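Local coordinates for protein Myo-inositol dehydrogenase (Corynebacterium glutamicum, PDB 3EUW) that probably oxidises myo-inositol with NAD+ as the hydride acceptor, as a tetrameric member of the Gfo/Idh/MocA oxidoreductase family, at residues I189-A194 with G327-L332; D253-T258 with P273-F278. All blocks are in the same frame, centred on the assembly; numbering follows the deposited sequence.

Contact 1 of 2, residues I189-A194 with G327-L332; sequences IVEVTA and GRTVTL
Ile189 meets Leu332 where the two antiparallel segments begin to pair. The Leu332 methyl CD1 sits 3.2 Å from the carbonyl O of Ile189 and also packs against Ile189 CG2. At Val190 the backbone does the work. Its O accepts a hydrogen bond from Leu332 N at 3.0 Å, with the donor tilted 24° from the carbonyl plane. Val190 and Glu191 both face Arg218 on the neighbouring strand, which makes a classic beta bulge. Glu191 pairs with Thr331 as a non-hydrogen-bonded pair, and their side chains lie side by side on one face of the sheet. Glu191 CB rests 3.7 Å from Thr329 CG2. Beyond CG the chain is extended and carries the carboxylate to Arg218, with which OE1 forms a salt bridge. Val192 pairs with Val330 through two backbone bonds, Val192 N to Val330 O at 2.8 Å and Val330 N to Val192 O at 2.7 Å. Its side chain lies on the opposite face from Glu191, where CG2 approaches both Leu332 methyls and helix 307-326 supplies Ala319 and Cys320. At Thr193, OG1 stands anti to the carbonyl carbon (chi1 -51°). It shares a 2.9 Å hydrogen bond with Thr329 OG1, which is set the same way on its own residue. Here the second subunit closes in, with its own Thr193 packing on this one. The arrangement is a short antiparallel strand, the outermost within the chain, added after helix 307-326 to the large mixed sheet of the C-terminal domain in this family.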
loop_
_atom_site.group_PDB
_atom_site.type_symbol
_atom_site.label_atom_id
_atom_site.label_comp_id
_atom_site.label_asym_id
_atom_site.label_seq_id
_atom_site.Cartn_x
_atom_site.Cartn_y
_atom_site.Cartn_z
ATOM N N ILE A 189 31.390 12.960 4.527
ATOM C CA ILE A 189 31.636 11.525 4.556
ATOM C C ILE A 189 33.112 11.327 4.916
ATOM O O ILE A 189 33.985 11.990 4.358
ATOM C CB ILE A 189 31.359 10.885 3.183
ATOM C CG1 ILE A 189 29.922 11.191 2.736
ATOM C CG2 ILE A 189 31.626 9.387 3.245
ATOM C CD1 ILE A 189 28.836 10.656 3.643
ATOM N N VAL A 190 33.393 10.425 5.848
ATOM C CA VAL A 190 34.768 10.197 6.246
ATOM C C VAL A 190 35.342 8.857 5.794
ATOM O O VAL A 190 36.528 8.778 5.480
ATOM C CB VAL A 190 34.939 10.341 7.781
ATOM C CG1 VAL A 190 34.610 11.756 8.201
ATOM C CG2 VAL A 190 34.039 9.368 8.513
ATOM N N GLU A 191 34.512 7.816 5.747
ATOM C CA GLU A 191 34.975 6.491 5.329
ATOM C C GLU A 191 34.106 5.869 4.240
ATOM O O GLU A 191 32.905 6.143 4.150
ATOM C CB GLU A 191 35.040 5.532 6.524
ATOM C CG GLU A 191 35.913 6.022 7.682
ATOM C CD GLU A 191 36.153 4.956 8.741
ATOM O OE1 GLU A 191 35.258 4.116 8.969
ATOM O OE2 GLU A 191 37.240 4.967 9.359
ATOM N N VAL A 192 34.725 5.016 3.433
ATOM C CA VAL A 192 34.029 4.360 2.347
ATOM C C VAL A 192 34.312 2.865 2.281
ATOM O O VAL A 192 35.463 2.439 2.277
ATOM C CB VAL A 192 34.417 4.991 1.001
ATOM C CG1 VAL A 192 33.804 4.213 -0.145
ATOM C CG2 VAL A 192 33.945 6.440 0.964
ATOM N N THR A 193 33.244 2.075 2.234
ATOM C CA THR A 193 33.365 0.624 2.144
ATOM C C THR A 193 32.502 0.149 0.980
ATOM O O THR A 193 31.351 0.556 0.854
ATOM C CB THR A 193 32.899 -0.050 3.440
ATOM O OG1 THR A 193 33.557 0.568 4.548
ATOM C CG2 THR A 193 33.256 -1.522 3.440
ATOM N N ALA A 194 33.052 -0.703 0.125
ATOM C CA ALA A 194 32.291 -1.186 -1.021
ATOM C C ALA A 194 32.589 -2.636 -1.339
ATOM O O ALA A 194 33.718 -3.096 -1.187
ATOM C CB ALA A 194 32.576 -0.311 -2.257
ATOM N N GLY A 327 39.156 -5.021 -0.428
ATOM C CA GLY A 327 38.592 -5.720 0.710
ATOM C C GLY A 327 38.790 -4.991 2.024
ATOM O O GLY A 327 38.946 -5.617 3.069
ATOM N N ARG A 328 38.801 -3.661 1.977
ATOM C CA ARG A 328 38.952 -2.889 3.200
ATOM C C ARG A 328 38.286 -1.522 3.098
ATOM O O ARG A 328 38.013 -1.023 2.006
ATOM C CB ARG A 328 40.430 -2.705 3.543
ATOM C CG ARG A 328 41.080 -1.551 2.813
ATOM C CD ARG A 328 42.559 -1.430 3.134
ATOM N NE ARG A 328 43.034 -0.108 2.752
ATOM C CZ ARG A 328 43.055 0.945 3.561
ATOM N NH1 ARG A 328 42.642 0.845 4.817
ATOM N NH2 ARG A 328 43.472 2.113 3.105
ATOM N N THR A 329 38.028 -0.920 4.249
ATOM C CA THR A 329 37.413 0.390 4.292
ATOM C C THR A 329 38.464 1.424 3.887
ATOM O O THR A 329 39.657 1.245 4.153
ATOM C CB THR A 329 36.872 0.679 5.705
ATOM O OG1 THR A 329 35.855 -0.280 6.026
ATOM C CG2 THR A 329 36.282 2.072 5.788
ATOM N N VAL A 330 38.023 2.489 3.224
ATOM C CA VAL A 330 38.914 3.553 2.774
ATOM C C VAL A 330 38.626 4.862 3.512
ATOM O O VAL A 330 37.493 5.336 3.529
ATOM C CB VAL A 330 38.764 3.798 1.235
ATOM C CG1 VAL A 330 39.563 5.033 0.806
ATOM C CG2 VAL A 330 39.247 2.585 0.459
ATOM N N THR A 331 39.655 5.434 4.127
ATOM C CA THR A 331 39.524 6.705 4.844
ATOM C C THR A 331 39.829 7.839 3.868
ATOM O O THR A 331 40.935 7.945 3.345
ATOM C CB THR A 331 40.505 6.783 6.033
ATOM O OG1 THR A 331 40.164 5.786 7.002
ATOM C CG2 THR A 331 40.438 8.153 6.689
ATOM N N LEU A 332 38.835 8.677 3.619
ATOM C CA LEU A 332 38.969 9.789 2.688
ATOM C C LEU A 332 40.034 10.819 3.045
ATOM O O LEU A 332 40.782 11.266 2.177
ATOM C CB LEU A 332 37.622 10.485 2.537
ATOM C CG LEU A 332 36.546 9.602 1.909
ATOM C CD1 LEU A 332 35.201 10.292 1.985
ATOM C CD2 LEU A 332 36.926 9.310 0.469
#

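Contact 2 of 2, residues D253-T258 with P273-F278; sequences DNIRPT and PIFNFF
Phe275 turns its ring against the backbone of Arg256 and Pro257. Arg256 C and Pro257 N lie over one face, both offset toward the rim, with Pro257 N 4.0 Å above the ring plane. Pro257 CB touches Phe275 CE1 at 3.8 Å. Ile255 brings its CG2 methyl obliquely to the ring, 3.7 Å from Phe275 CE2. The ring therefore meets both the Ile255 methyl and the proline. A backbone hydrogen bond helps to hold the two segments together here. Phe275 N donates to Ile255 O over 3.1 Å, nearly straight at hydrogen (167°). Ile274 packs beside that bond, with CB 3.4 Å from the same Ile255 O. Its CG1 stands between the backbone N and the carbonyl carbon (chi1 66°), while CG2 is anti to the carbonyl carbon. The two branches divide the work. CG2 touches both Asn254 CB and Arg256 CG, and Arg256 crosses Ile274 at about a right angle. The methyl CD1 meets the amide group of Asn254, 3.4 Å from its CG. That amide is held by partners elsewhere in the chain: OD1 accepts from Gln239 N and ND2 bonds to Asp238 OD1. Other subunits come close as well. Asp253 makes a salt bridge with Arg261 of the third subunit, and Arg256 packs on Thr268 of the fourth. The contact joins two irregular loops at the base of the two-stranded antiparallel hairpin 260-271, an arm that reaches toward neighbouring subunits of the tetramer.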
loop_
_atom_site.group_PDB
_atom_site.type_symbol
_atom_site.label_atom_id
_atom_site.label_comp_id
_atom_site.label_asym_id
_atom_site.label_seq_id
_atom_site.Cartn_x
_atom_site.Cartn_y
_atom_site.Cartn_z
ATOM N N ASP A 253 8.606 5.575 -2.181
ATOM C CA ASP A 253 8.280 4.402 -2.976
ATOM C C ASP A 253 8.628 4.701 -4.418
ATOM O O ASP A 253 9.008 5.825 -4.767
ATOM C CB ASP A 253 6.774 4.090 -2.924
ATOM C CG ASP A 253 6.300 3.640 -1.555
ATOM O OD1 ASP A 253 6.939 2.750 -0.952
ATOM O OD2 ASP A 253 5.263 4.171 -1.090
ATOM N N ASN A 254 8.470 3.686 -5.260
ATOM C CA ASN A 254 8.711 3.828 -6.680
ATOM C C ASN A 254 7.459 4.427 -7.296
ATOM O O ASN A 254 6.419 4.497 -6.645
ATOM C CB ASN A 254 9.010 2.470 -7.304
ATOM C CG ASN A 254 10.462 2.065 -7.131
ATOM O OD1 ASN A 254 11.366 2.815 -7.508
ATOM N ND2 ASN A 254 10.696 0.881 -6.566
ATOM N N ILE A 255 7.561 4.862 -8.547
ATOM C CA ILE A 255 6.431 5.462 -9.235
ATOM C C ILE A 255 5.980 4.620 -10.417
ATOM O O ILE A 255 6.795 4.068 -11.160
ATOM C CB ILE A 255 6.778 6.896 -9.729
ATOM C CG1 ILE A 255 7.186 7.770 -8.534
ATOM C CG2 ILE A 255 5.583 7.506 -10.451
ATOM C CD1 ILE A 255 7.481 9.234 -8.898
ATOM N N ARG A 256 4.663 4.540 -10.579
ATOM C CA ARG A 256 4.034 3.776 -11.647
ATOM C C ARG A 256 3.264 4.733 -12.555
ATOM O O ARG A 256 2.940 5.848 -12.150
ATOM C CB ARG A 256 3.081 2.740 -11.030
ATOM C CG ARG A 256 3.798 1.680 -10.201
ATOM C CD ARG A 256 2.864 0.923 -9.270
ATOM N NE ARG A 256 2.698 1.626 -7.997
ATOM C CZ ARG A 256 1.549 2.131 -7.551
ATOM N NH1 ARG A 256 0.437 2.017 -8.268
ATOM N NH2 ARG A 256 1.514 2.757 -6.380
ATOM N N PRO A 257 2.963 4.312 -13.799
ATOM C CA PRO A 257 2.226 5.185 -14.725
ATOM C C PRO A 257 0.750 5.425 -14.371
ATOM O O PRO A 257 0.173 6.423 -14.793
ATOM C CB PRO A 257 2.401 4.487 -16.082
ATOM C CG PRO A 257 2.485 3.036 -15.714
ATOM C CD PRO A 257 3.350 3.045 -14.456
ATOM N N THR A 258 0.148 4.517 -13.602
ATOM C CA THR A 258 -1.254 4.654 -13.194
ATOM C C THR A 258 -1.390 4.140 -11.766
ATOM O O THR A 258 -0.500 3.452 -11.267
ATOM C CB THR A 258 -2.223 3.807 -14.078
ATOM O OG1 THR A 258 -2.113 2.422 -13.716
ATOM C CG2 THR A 258 -1.905 3.960 -15.562
ATOM N N PRO A 273 4.037 -2.318 -13.542
ATOM C CA PRO A 273 5.472 -2.438 -13.308
ATOM C C PRO A 273 5.826 -0.951 -13.151
ATOM O O PRO A 273 5.111 -0.088 -13.675
ATOM C CB PRO A 273 5.988 -3.008 -14.631
ATOM C CG PRO A 273 4.846 -3.859 -15.093
ATOM C CD PRO A 273 3.649 -2.980 -14.799
ATOM N N ILE A 274 6.897 -0.633 -12.446
ATOM C CA ILE A 274 7.231 0.773 -12.264
ATOM C C ILE A 274 7.890 1.346 -13.514
ATOM O O ILE A 274 8.253 0.597 -14.416
ATOM C CB ILE A 274 8.145 0.948 -11.057
ATOM C CG1 ILE A 274 9.507 0.286 -11.318
ATOM C CG2 ILE A 274 7.468 0.323 -9.838
ATOM C CD1 ILE A 274 10.527 0.489 -10.178
ATOM N N PHE A 275 8.041 2.665 -13.582
ATOM C CA PHE A 275 8.670 3.273 -14.752
ATOM C C PHE A 275 9.985 2.582 -15.108
ATOM O O PHE A 275 10.805 2.272 -14.235
ATOM C CB PHE A 275 8.899 4.766 -14.541
ATOM C CG PHE A 275 7.680 5.599 -14.787
ATOM C CD1 PHE A 275 6.941 5.437 -15.956
ATOM C CD2 PHE A 275 7.269 6.551 -13.858
ATOM C CE1 PHE A 275 5.810 6.210 -16.195
ATOM C CE2 PHE A 275 6.144 7.330 -14.087
ATOM C CZ PHE A 275 5.412 7.160 -15.256
ATOM N N ASN A 276 10.168 2.347 -16.402
ATOM C CA ASN A 276 11.338 1.655 -16.911
ATOM C C ASN A 276 12.462 2.565 -17.387
ATOM O O ASN A 276 13.615 2.152 -17.428
ATOM C CB ASN A 276 10.926 0.751 -18.075
ATOM C CG ASN A 276 12.036 -0.187 -18.494
ATOM O OD1 ASN A 276 12.237 -1.235 -17.875
ATOM N ND2 ASN A 276 12.779 0.190 -19.533
ATOM N N PHE A 277 12.124 3.793 -17.757
ATOM C CA PHE A 277 13.115 4.729 -18.269
ATOM C C PHE A 277 13.341 5.920 -17.345
ATOM O O PHE A 277 12.396 6.496 -16.791
ATOM C CB PHE A 277 12.686 5.204 -19.656
ATOM C CG PHE A 277 12.487 4.083 -20.639
ATOM C CD1 PHE A 277 13.572 3.330 -21.089
ATOM C CD2 PHE A 277 11.213 3.767 -21.105
ATOM C CE1 PHE A 277 13.387 2.272 -21.997
ATOM C CE2 PHE A 277 11.018 2.713 -22.008
ATOM C CZ PHE A 277 12.109 1.967 -22.453
ATOM N N PHE A 278 14.605 6.288 -17.187
ATOM C CA PHE A 278 14.952 7.391 -16.310
ATOM C C PHE A 278 14.256 8.686 -16.710
ATOM O O PHE A 278 13.800 9.430 -15.850
ATOM C CB PHE A 278 16.477 7.572 -16.262
ATOM C CG PHE A 278 17.094 7.963 -17.578
ATOM C CD1 PHE A 278 17.118 9.296 -17.985
ATOM C CD2 PHE A 278 17.649 6.994 -18.415
ATOM C CE1 PHE A 278 17.683 9.661 -19.208
ATOM C CE2 PHE A 278 18.217 7.348 -19.642
ATOM C CZ PHE A 278 18.235 8.680 -20.039
#

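Contact 1 and contact 2 lie far apart in space, with centres 33 Å apart and nearest atoms about 22 Å apart. They do not touch. In sequence contact 2 is nested within the loop closed by contact 1. Both relate to the same seven-stranded mixed sheet, but at its two ends. Contact 1 adds strand 330-331, outermost within this chain, and contact 2 begins just after strand 248-252, the outermost strand within this chain on the other side. Both also border other subunits: the second subunit at contact 1, the third and fourth at contact 2. Neither contact includes a residue of the sodium site formed by Ile23, Ala24, Asn26 and Leu29.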